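Local coordinates for protein calmodulin-binding transcription activator 1 (Homo sapiens, PDB 2CXK) that activates transcription, the chain here being its IPT/TIG domain, an immunoglobulin-like beta-sandwich module of a much longer DNA-binding protein, at residues S17-G21 against C61-T66; G29-E33 against L51-L57; Y38-Q44 against V69-F75. All coordinates share one frame; numbering follows the deposited sequence.

Contact 1: residues S17-G21 against C61-T66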
loop_
_atom_site.group_PDB
_atom_site.type_symbol
_atom_site.label_atom_id
_atom_site.label_comp_id
_atom_site.label_asym_id
_atom_site.label_seq_id
_atom_site.Cartn_x
_atom_site.Cartn_y
_atom_site.Cartn_z
ATOM N N SER A 17 1.240 12.244 -2.681
ATOM C CA SER A 17 2.225 12.253 -3.760
ATOM C C SER A 17 2.657 13.685 -4.040
ATOM O O SER A 17 1.972 14.635 -3.655
ATOM C CB SER A 17 1.622 11.664 -5.036
ATOM O OG SER A 17 2.412 11.990 -6.173
ATOM N N TYR A 18 3.803 13.842 -4.693
ATOM C CA TYR A 18 4.257 15.169 -5.068
ATOM C C TYR A 18 3.455 15.490 -6.334
ATOM O O TYR A 18 2.845 14.596 -6.929
ATOM C CB TYR A 18 5.769 15.175 -5.316
ATOM C CG TYR A 18 6.571 15.055 -4.031
ATOM C CD1 TYR A 18 6.371 15.954 -2.988
ATOM C CD2 TYR A 18 7.507 14.034 -3.849
ATOM C CE1 TYR A 18 7.074 15.843 -1.793
ATOM C CE2 TYR A 18 8.221 13.913 -2.649
ATOM C CZ TYR A 18 7.995 14.827 -1.627
ATOM O OH TYR A 18 8.678 14.734 -0.431
ATOM N N PRO A 19 3.429 16.762 -6.756
ATOM C CA PRO A 19 2.685 17.197 -7.944
ATOM C C PRO A 19 2.924 16.448 -9.250
ATOM O O PRO A 19 2.001 16.280 -10.046
ATOM C CB PRO A 19 3.053 18.676 -8.054
ATOM C CG PRO A 19 3.274 19.069 -6.643
ATOM C CD PRO A 19 4.094 17.911 -6.120
ATOM N N GLU A 20 4.154 16.003 -9.480
ATOM C CA GLU A 20 4.465 15.298 -10.716
ATOM C C GLU A 20 3.812 13.919 -10.802
ATOM O O GLU A 20 3.784 13.311 -11.873
ATOM C CB GLU A 20 5.985 15.161 -10.883
ATOM C CG GLU A 20 6.666 14.428 -9.753
ATOM C CD GLU A 20 7.218 15.358 -8.685
ATOM O OE1 GLU A 20 6.541 16.352 -8.334
ATOM O OE2 GLU A 20 8.332 15.087 -8.187
ATOM N N GLY A 21 3.276 13.438 -9.681
ATOM C CA GLY A 21 2.636 12.131 -9.665
ATOM C C GLY A 21 3.646 11.023 -9.929
ATOM O O GLY A 21 4.816 11.165 -9.599
ATOM N N CYS A 61 -0.260 6.889 -9.526
ATOM C CA CYS A 61 -1.046 8.113 -9.553
ATOM C C CYS A 61 -0.611 9.085 -10.633
ATOM O O CYS A 61 0.542 9.091 -11.052
ATOM C CB CYS A 61 -1.043 8.788 -8.179
ATOM S SG CYS A 61 0.489 9.592 -7.693
ATOM N N PRO A 62 -1.555 9.898 -11.127
ATOM C CA PRO A 62 -1.289 10.892 -12.173
ATOM C C PRO A 62 -0.742 12.179 -11.565
ATOM O O PRO A 62 -0.718 12.335 -10.342
ATOM C CB PRO A 62 -2.665 11.090 -12.808
ATOM C CG PRO A 62 -3.571 10.987 -11.617
ATOM C CD PRO A 62 -3.001 9.786 -10.862
ATOM N N ALA A 63 -0.283 13.091 -12.416
ATOM C CA ALA A 63 0.228 14.370 -11.936
ATOM C C ALA A 63 -0.997 15.201 -11.567
ATOM O O ALA A 63 -2.071 15.004 -12.137
ATOM C CB ALA A 63 1.025 15.069 -13.040
ATOM N N HIS A 64 -0.846 16.123 -10.625
ATOM C CA HIS A 64 -1.969 16.965 -10.211
ATOM C C HIS A 64 -1.464 18.125 -9.364
ATOM O O HIS A 64 -0.413 18.013 -8.737
ATOM C CB HIS A 64 -2.978 16.127 -9.411
ATOM C CG HIS A 64 -4.303 16.798 -9.204
ATOM N ND1 HIS A 64 -4.480 17.848 -8.327
ATOM C CD2 HIS A 64 -5.511 16.581 -9.778
ATOM C CE1 HIS A 64 -5.738 18.249 -8.372
ATOM N NE2 HIS A 64 -6.385 17.497 -9.246
ATOM N N ASP A 65 -2.198 19.240 -9.352
ATOM C CA ASP A 65 -1.798 20.390 -8.544
ATOM C C ASP A 65 -1.840 19.994 -7.088
ATOM O O ASP A 65 -2.534 19.053 -6.716
ATOM C CB ASP A 65 -2.754 21.574 -8.692
ATOM C CG ASP A 65 -2.889 22.048 -10.104
ATOM O OD1 ASP A 65 -1.908 21.930 -10.863
ATOM O OD2 ASP A 65 -3.978 22.555 -10.448
ATOM N N THR A 66 -1.113 20.732 -6.261
ATOM C CA THR A 66 -1.102 20.464 -4.837
ATOM C C THR A 66 -2.524 20.671 -4.340
ATOM O O THR A 66 -3.263 21.501 -4.871
ATOM C CB THR A 66 -0.165 21.426 -4.098
ATOM O OG1 THR A 66 -0.531 22.773 -4.414
ATOM C CG2 THR A 66 1.275 21.185 -4.518
#
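One direct hydrogen bond joins the two loops: His64 N gives its hydrogen to Pro19 O at 2.9 Å, in the carbonyl plane and fairly straight (158°). Two weaker CH contacts flank it, Pro19 CA to His64 O and Gly21 CA to Pro62 O.

Polar bonds inside each loop hold the partners in shape. Residues 18–21 form a type I beta turn, closed by Gly21 N on Tyr18 O. The same oxygen is gripped a second time: Ser17 OG, lying opposite its backbone N (chi1 164°) and so beside its own carbonyl carbon, reaches a lone pair of Tyr18 O at 2.7 Å. Proline, already restrained in phi, suits the turn's second position, and Gly21, with phi at 65°, brings a bare CA to the opposing carbonyl. His64 ND1 donates to Asp65 O at 2.8 Å, practically in the ring plane, while NE2 is hydrogen-bonded to Asp43 OD2. With both ring nitrogens facing oxygen, a protonated imidazole is plausible.

Van der Waals contacts complete the join. Pro19 CG meets Thr66 CG2 at 3.6 Å, and Ala63 CB rests against the carbonyls of the turn, 3.5 Å from Glu20 O. Deeper in, Cys61 SG rests 3.4 Å from Ser17 OG, beside Tyr88.

These are two inter-strand loops packed together at one end of the immunoglobulin-like beta-sandwich of the IPT/TIG fold.

Contact 2: residues G29-E33 against L51-L57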
loop_
_atom_site.group_PDB
_atom_site.type_symbol
_atom_site.label_atom_id
_atom_site.label_comp_id
_atom_site.label_asym_id
_atom_site.label_seq_id
_atom_site.Cartn_x
_atom_site.Cartn_y
_atom_site.Cartn_z
ATOM N N GLY A 29 -9.572 -3.447 -0.703
ATOM C CA GLY A 29 -11.005 -3.456 -0.549
ATOM C C GLY A 29 -11.548 -4.784 -1.018
ATOM O O GLY A 29 -10.802 -5.756 -1.121
ATOM N N PRO A 30 -12.843 -4.856 -1.347
ATOM C CA PRO A 30 -13.461 -6.106 -1.800
ATOM C C PRO A 30 -13.340 -6.428 -3.289
ATOM O O PRO A 30 -14.182 -7.141 -3.830
ATOM C CB PRO A 30 -14.909 -5.919 -1.381
ATOM C CG PRO A 30 -15.127 -4.468 -1.717
ATOM C CD PRO A 30 -13.848 -3.782 -1.238
ATOM N N TRP A 31 -12.306 -5.924 -3.958
ATOM C CA TRP A 31 -12.157 -6.190 -5.391
ATOM C C TRP A 31 -11.835 -7.660 -5.641
ATOM O O TRP A 31 -10.872 -8.189 -5.096
ATOM C CB TRP A 31 -11.051 -5.320 -6.004
ATOM C CG TRP A 31 -10.609 -4.162 -5.148
ATOM C CD1 TRP A 31 -9.356 -3.963 -4.634
ATOM C CD2 TRP A 31 -11.401 -3.049 -4.712
ATOM N NE1 TRP A 31 -9.319 -2.801 -3.908
ATOM C CE2 TRP A 31 -10.557 -2.218 -3.936
ATOM C CE3 TRP A 31 -12.738 -2.672 -4.896
ATOM C CZ2 TRP A 31 -11.008 -1.033 -3.348
ATOM C CZ3 TRP A 31 -13.187 -1.490 -4.308
ATOM C CH2 TRP A 31 -12.323 -0.686 -3.544
ATOM N N GLN A 32 -12.630 -8.310 -6.488
ATOM C CA GLN A 32 -12.427 -9.726 -6.785
ATOM C C GLN A 32 -12.402 -10.049 -8.278
ATOM O O GLN A 32 -11.738 -11.000 -8.697
ATOM C CB GLN A 32 -13.527 -10.556 -6.116
ATOM C CG GLN A 32 -13.578 -10.447 -4.597
ATOM C CD GLN A 32 -12.356 -11.052 -3.921
ATOM O OE1 GLN A 32 -11.978 -12.192 -4.203
ATOM N NE2 GLN A 32 -11.739 -10.293 -3.017
ATOM N N GLU A 33 -13.127 -9.262 -9.069
ATOM C CA GLU A 33 -13.213 -9.471 -10.518
ATOM C C GLU A 33 -11.895 -9.922 -11.137
ATOM O O GLU A 33 -10.818 -9.523 -10.700
ATOM C CB GLU A 33 -13.696 -8.194 -11.220
ATOM C CG GLU A 33 -15.098 -7.732 -10.812
ATOM C CD GLU A 33 -16.169 -8.787 -11.057
ATOM O OE1 GLU A 33 -16.343 -9.199 -12.225
ATOM O OE2 GLU A 33 -16.835 -9.201 -10.080
ATOM N N LEU A 51 -5.106 -5.795 -10.599
ATOM C CA LEU A 51 -5.473 -6.581 -9.436
ATOM C C LEU A 51 -4.279 -7.476 -9.095
ATOM O O LEU A 51 -4.090 -8.523 -9.705
ATOM C CB LEU A 51 -6.698 -7.445 -9.738
ATOM C CG LEU A 51 -7.199 -8.240 -8.529
ATOM C CD1 LEU A 51 -7.855 -7.285 -7.531
ATOM C CD2 LEU A 51 -8.176 -9.325 -8.984
ATOM N N ILE A 52 -3.472 -7.039 -8.132
ATOM C CA ILE A 52 -2.281 -7.758 -7.681
ATOM C C ILE A 52 -2.661 -9.147 -7.181
ATOM O O ILE A 52 -1.976 -10.138 -7.429
ATOM C CB ILE A 52 -1.597 -6.991 -6.518
ATOM C CG1 ILE A 52 -1.079 -5.638 -7.020
ATOM C CG2 ILE A 52 -0.491 -7.839 -5.903
ATOM C CD1 ILE A 52 -0.145 -5.736 -8.217
ATOM N N GLN A 53 -3.757 -9.184 -6.444
ATOM C CA GLN A 53 -4.301 -10.406 -5.890
ATOM C C GLN A 53 -5.661 -9.997 -5.367
ATOM O O GLN A 53 -5.952 -8.808 -5.254
ATOM C CB GLN A 53 -3.419 -10.936 -4.756
ATOM C CG GLN A 53 -3.259 -9.993 -3.587
ATOM C CD GLN A 53 -2.363 -10.578 -2.516
ATOM O OE1 GLN A 53 -1.201 -10.890 -2.770
ATOM N NE2 GLN A 53 -2.900 -10.739 -1.314
ATOM N N PRO A 54 -6.525 -10.967 -5.053
ATOM C CA PRO A 54 -7.846 -10.595 -4.554
ATOM C C PRO A 54 -7.805 -9.526 -3.469
ATOM O O PRO A 54 -7.083 -9.657 -2.482
ATOM C CB PRO A 54 -8.403 -11.920 -4.039
ATOM C CG PRO A 54 -7.788 -12.916 -4.968
ATOM C CD PRO A 54 -6.360 -12.432 -5.072
ATOM N N GLY A 55 -8.567 -8.458 -3.678
ATOM C CA GLY A 55 -8.650 -7.389 -2.703
ATOM C C GLY A 55 -7.568 -6.333 -2.757
ATOM O O GLY A 55 -7.598 -5.389 -1.966
ATOM N N VAL A 56 -6.628 -6.469 -3.689
ATOM C CA VAL A 56 -5.530 -5.511 -3.787
ATOM C C VAL A 56 -5.325 -4.945 -5.180
ATOM O O VAL A 56 -4.985 -5.673 -6.107
ATOM C CB VAL A 56 -4.209 -6.157 -3.346
ATOM C CG1 VAL A 56 -3.060 -5.155 -3.475
ATOM C CG2 VAL A 56 -4.346 -6.661 -1.913
ATOM N N LEU A 57 -5.531 -3.640 -5.320
ATOM C CA LEU A 57 -5.331 -2.969 -6.600
ATOM C C LEU A 57 -4.081 -2.093 -6.548
ATOM O O LEU A 57 -3.791 -1.478 -5.520
ATOM C CB LEU A 57 -6.530 -2.080 -6.935
ATOM C CG LEU A 57 -7.754 -2.842 -7.424
ATOM C CD1 LEU A 57 -8.965 -1.915 -7.518
ATOM C CD2 LEU A 57 -7.414 -3.447 -8.765
#
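Two backbone hydrogen bonds clasp Gly55 from the loop 29-33, Gly29 N to Gly55 O at 3.0 Å and Gly55 N to Trp31 O at 2.7 Å, the latter nearly along the C=O axis. Gly55 belongs to the type II turn Gln53-Val56, the tight turn of the immunoglobulin-like sandwich between the end of strand 45-53, just past a corner at Ile52, and strand 56-60. Glycine suits this place because, with phi at 84°, a CB would be jammed against the carbonyl O of Pro54; its bareness also leaves room for Gly29 O. Pro54 fits the turn's second position, its phi already restricted.

Trp31 packs against the turn and Leu57. Gly29 CA and Pro30 CD lie over one face of the indole and Leu57 covers the other, while NE1 is bonded to Ile27 O, which fixes the ring's rotation. Leu51 CG stands opposite its backbone N (chi1 -176°), which spreads the two methyls along the loop: CD1 approaches Trp31 CB at 4.1 Å and CD2 lies against Glu33 O. Outside, the bent Gln32 chain brings OE1 to 3.6 Å from Pro54 CB.

Across the dimer, Gln53 NE2 bonds Gly29 O of the second subunit. Leu57 CD1 sits 3.6 Å from the centroid of the five-membered Trp31 ring, 10° off its normal, a CH-pi contact.

Contact 3: residues Y38-Q44 against V69-F75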
loop_
_atom_site.group_PDB
_atom_site.type_symbol
_atom_site.label_atom_id
_atom_site.label_comp_id
_atom_site.label_asym_id
_atom_site.label_seq_id
_atom_site.Cartn_x
_atom_site.Cartn_y
_atom_site.Cartn_z
ATOM N N TYR A 38 -10.149 -2.636 -14.210
ATOM C CA TYR A 38 -10.154 -1.782 -13.029
ATOM C C TYR A 38 -9.387 -0.504 -13.333
ATOM O O TYR A 38 -8.472 -0.498 -14.148
ATOM C CB TYR A 38 -9.460 -2.476 -11.865
ATOM C CG TYR A 38 -10.284 -3.529 -11.177
ATOM C CD1 TYR A 38 -11.317 -3.170 -10.312
ATOM C CD2 TYR A 38 -10.012 -4.885 -11.363
ATOM C CE1 TYR A 38 -12.056 -4.130 -9.643
ATOM C CE2 TYR A 38 -10.749 -5.857 -10.696
ATOM C CZ TYR A 38 -11.767 -5.469 -9.838
ATOM O OH TYR A 38 -12.486 -6.420 -9.160
ATOM N N SER A 39 -9.767 0.578 -12.672
ATOM C CA SER A 39 -9.080 1.850 -12.836
ATOM C C SER A 39 -9.252 2.622 -11.542
ATOM O O SER A 39 -10.093 2.277 -10.706
ATOM C CB SER A 39 -9.657 2.657 -14.012
ATOM O OG SER A 39 -11.002 3.037 -13.782
ATOM N N CYS A 40 -8.433 3.652 -11.364
ATOM C CA CYS A 40 -8.523 4.492 -10.182
ATOM C C CYS A 40 -8.651 5.916 -10.675
ATOM O O CYS A 40 -7.973 6.319 -11.620
ATOM C CB CYS A 40 -7.278 4.349 -9.299
ATOM S SG CYS A 40 -7.154 2.726 -8.506
ATOM N N LEU A 41 -9.530 6.671 -10.040
ATOM C CA LEU A 41 -9.745 8.052 -10.439
ATOM C C LEU A 41 -9.286 8.989 -9.339
ATOM O O LEU A 41 -9.757 8.898 -8.204
ATOM C CB LEU A 41 -11.230 8.299 -10.718
ATOM C CG LEU A 41 -11.976 7.278 -11.587
ATOM C CD1 LEU A 41 -13.395 7.770 -11.834
ATOM C CD2 LEU A 41 -11.261 7.085 -12.901
ATOM N N PHE A 42 -8.348 9.867 -9.679
ATOM C CA PHE A 42 -7.829 10.868 -8.751
ATOM C C PHE A 42 -8.409 12.185 -9.260
ATOM O O PHE A 42 -8.039 12.642 -10.338
ATOM C CB PHE A 42 -6.301 10.928 -8.805
ATOM C CG PHE A 42 -5.618 9.682 -8.305
ATOM C CD1 PHE A 42 -5.592 8.527 -9.072
ATOM C CD2 PHE A 42 -4.985 9.676 -7.060
ATOM C CE1 PHE A 42 -4.941 7.374 -8.612
ATOM C CE2 PHE A 42 -4.334 8.530 -6.591
ATOM C CZ PHE A 42 -4.315 7.378 -7.376
ATOM N N ASP A 43 -9.313 12.787 -8.490
ATOM C CA ASP A 43 -9.961 14.029 -8.901
ATOM C C ASP A 43 -10.497 13.829 -10.319
ATOM O O ASP A 43 -10.314 14.672 -11.196
ATOM C CB ASP A 43 -8.970 15.205 -8.869
ATOM C CG ASP A 43 -9.665 16.560 -9.041
ATOM O OD1 ASP A 43 -10.834 16.675 -8.620
ATOM O OD2 ASP A 43 -9.048 17.510 -9.576
ATOM N N GLN A 44 -11.142 12.687 -10.536
ATOM C CA GLN A 44 -11.707 12.340 -11.835
ATOM C C GLN A 44 -10.691 12.019 -12.933
ATOM O O GLN A 44 -11.079 11.700 -14.059
ATOM C CB GLN A 44 -12.659 13.446 -12.313
ATOM C CG GLN A 44 -13.793 13.711 -11.333
ATOM C CD GLN A 44 -14.535 12.440 -10.948
ATOM O OE1 GLN A 44 -14.943 12.266 -9.796
ATOM N NE2 GLN A 44 -14.721 11.546 -11.915
ATOM N N VAL A 69 -7.615 15.671 -3.049
ATOM C CA VAL A 69 -8.473 15.215 -4.134
ATOM C C VAL A 69 -9.166 13.923 -3.753
ATOM O O VAL A 69 -8.793 13.266 -2.787
ATOM C CB VAL A 69 -7.669 14.962 -5.434
ATOM C CG1 VAL A 69 -6.958 16.230 -5.864
ATOM C CG2 VAL A 69 -6.661 13.837 -5.217
ATOM N N THR A 70 -10.181 13.562 -4.524
ATOM C CA THR A 70 -10.914 12.324 -4.299
ATOM C C THR A 70 -10.166 11.187 -4.980
ATOM O O THR A 70 -9.569 11.380 -6.040
ATOM C CB THR A 70 -12.308 12.383 -4.933
ATOM O OG1 THR A 70 -12.175 12.809 -6.296
ATOM C CG2 THR A 70 -13.211 13.343 -4.185
ATOM N N LEU A 71 -10.187 10.010 -4.358
ATOM C CA LEU A 71 -9.569 8.818 -4.926
ATOM C C LEU A 71 -10.683 7.779 -4.922
ATOM O O LEU A 71 -11.242 7.464 -3.870
ATOM C CB LEU A 71 -8.383 8.341 -4.072
ATOM C CG LEU A 71 -7.787 6.980 -4.465
ATOM C CD1 LEU A 71 -7.461 6.952 -5.964
ATOM C CD2 LEU A 71 -6.527 6.720 -3.634
ATOM N N GLN A 72 -11.027 7.268 -6.102
ATOM C CA GLN A 72 -12.092 6.273 -6.224
ATOM C C GLN A 72 -11.653 5.095 -7.087
ATOM O O GLN A 72 -10.781 5.236 -7.944
ATOM C CB GLN A 72 -13.326 6.906 -6.876
ATOM C CG GLN A 72 -13.853 8.159 -6.194
ATOM C CD GLN A 72 -14.879 8.875 -7.054
ATOM O OE1 GLN A 72 -16.088 8.685 -6.896
ATOM N NE2 GLN A 72 -14.399 9.692 -7.980
ATOM N N VAL A 73 -12.259 3.934 -6.854
ATOM C CA VAL A 73 -11.966 2.739 -7.641
ATOM C C VAL A 73 -13.146 2.516 -8.595
ATOM O O VAL A 73 -14.302 2.641 -8.193
ATOM C CB VAL A 73 -11.817 1.490 -6.750
ATOM C CG1 VAL A 73 -11.635 0.255 -7.608
ATOM C CG2 VAL A 73 -10.635 1.659 -5.822
ATOM N N ALA A 74 -12.848 2.205 -9.851
ATOM C CA ALA A 74 -13.886 1.963 -10.851
ATOM C C ALA A 74 -13.615 0.661 -11.598
ATOM O O ALA A 74 -12.480 0.186 -11.648
ATOM C CB ALA A 74 -13.932 3.116 -11.839
ATOM N N PHE A 75 -14.670 0.089 -12.171
ATOM C CA PHE A 75 -14.569 -1.137 -12.961
ATOM C C PHE A 75 -15.379 -0.813 -14.212
ATOM O O PHE A 75 -16.552 -0.448 -14.107
ATOM C CB PHE A 75 -15.194 -2.327 -12.236
ATOM C CG PHE A 75 -14.953 -3.642 -12.923
ATOM C CD1 PHE A 75 -13.703 -4.253 -12.863
ATOM C CD2 PHE A 75 -15.964 -4.255 -13.662
ATOM C CE1 PHE A 75 -13.459 -5.455 -13.530
ATOM C CE2 PHE A 75 -15.731 -5.457 -14.335
ATOM C CZ PHE A 75 -14.480 -6.058 -14.270
HETATM O O HOH W 1 -11.779 10.785 -8.078
HETATM O O HOH W 2 -11.043 16.095 -5.930
HETATM O O HOH W 3 -14.040 14.039 -7.729
#
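Tyr38 and Phe75 meet at one end of an antiparallel strand pair, and the tyrosine can be traced outward from its backbone. CB lies 4.0 Å from Ala74 O. CG comes next, placed beside the backbone N (chi1 -77°), and it lies in the plane of the Phe75 ring, at that ring's edge. CD1 and CE1 follow beneath Phe75 CD1, the closest approach being CE1 at 3.6 Å; CD2, CE2 and CZ run under the same edge, and CE2 also meets Phe75 CE1. The result is an edge-to-face pair, centroids 4.8 Å apart and planes at 65°, with Phe75 CD1 over the middle of the tyrosine face. At the tip, OH makes a weak hydrogen bond to Ser5 OG.

Neighbours in the immunoglobulin-like sandwich, strand 38-42 and residues 69-75 run antiparallel, at 163°. Ser39 with Ala74 and Leu41 with Gln72 are hydrogen-bonded pairs, each closed by two backbone bonds, and Asp43 N continues the series to Thr70 O. Tyr38, Cys40 and Phe42 share one face, mostly buried, with Leu71, Val73 and Phe75; it packs toward Leu57 and Cys59 of strand 56-60. There Leu71 CD1 stands 3.5 Å from the Phe42 centroid, over the ring centre, a CH-pi contact.

Ser39, Leu41, Gln72 and Ala74 occupy the other face. The Gln72 chain, extended beyond CG, carries its amide to Gln44, where Gln72 NE2 makes a weak 3.2 Å bond to Gln44 OE1, the two amide planes almost perpendicular. NE2 also donates to a water, 2.8 Å away, that in turn donates to Leu41 O and accepts from Gln44 N.

Overall arrangement
Contacts 1 and 2 lie on opposite sides of the domain's centre, 24 Å apart between centres, with contact 3 nearer the middle, about 14 Å from contact 1 and 15 Å from contact 2. Along the chain the segments run 17-21, 29-33, 38-44, 51-57, 61-66 and 69-75, so contact 3 interleaves with both others while contact 2 falls between the halves of contact 1. Loops close the two ends of the IPT/TIG sandwich and a strand pair lies between them. Contact 3 touches both ends: Phe42 packs on Cys61 and Pro62, His64 bonds Asp43, and Leu57 packs on Val73. Both loop contacts reach the second subunit, contact 2 with more residues.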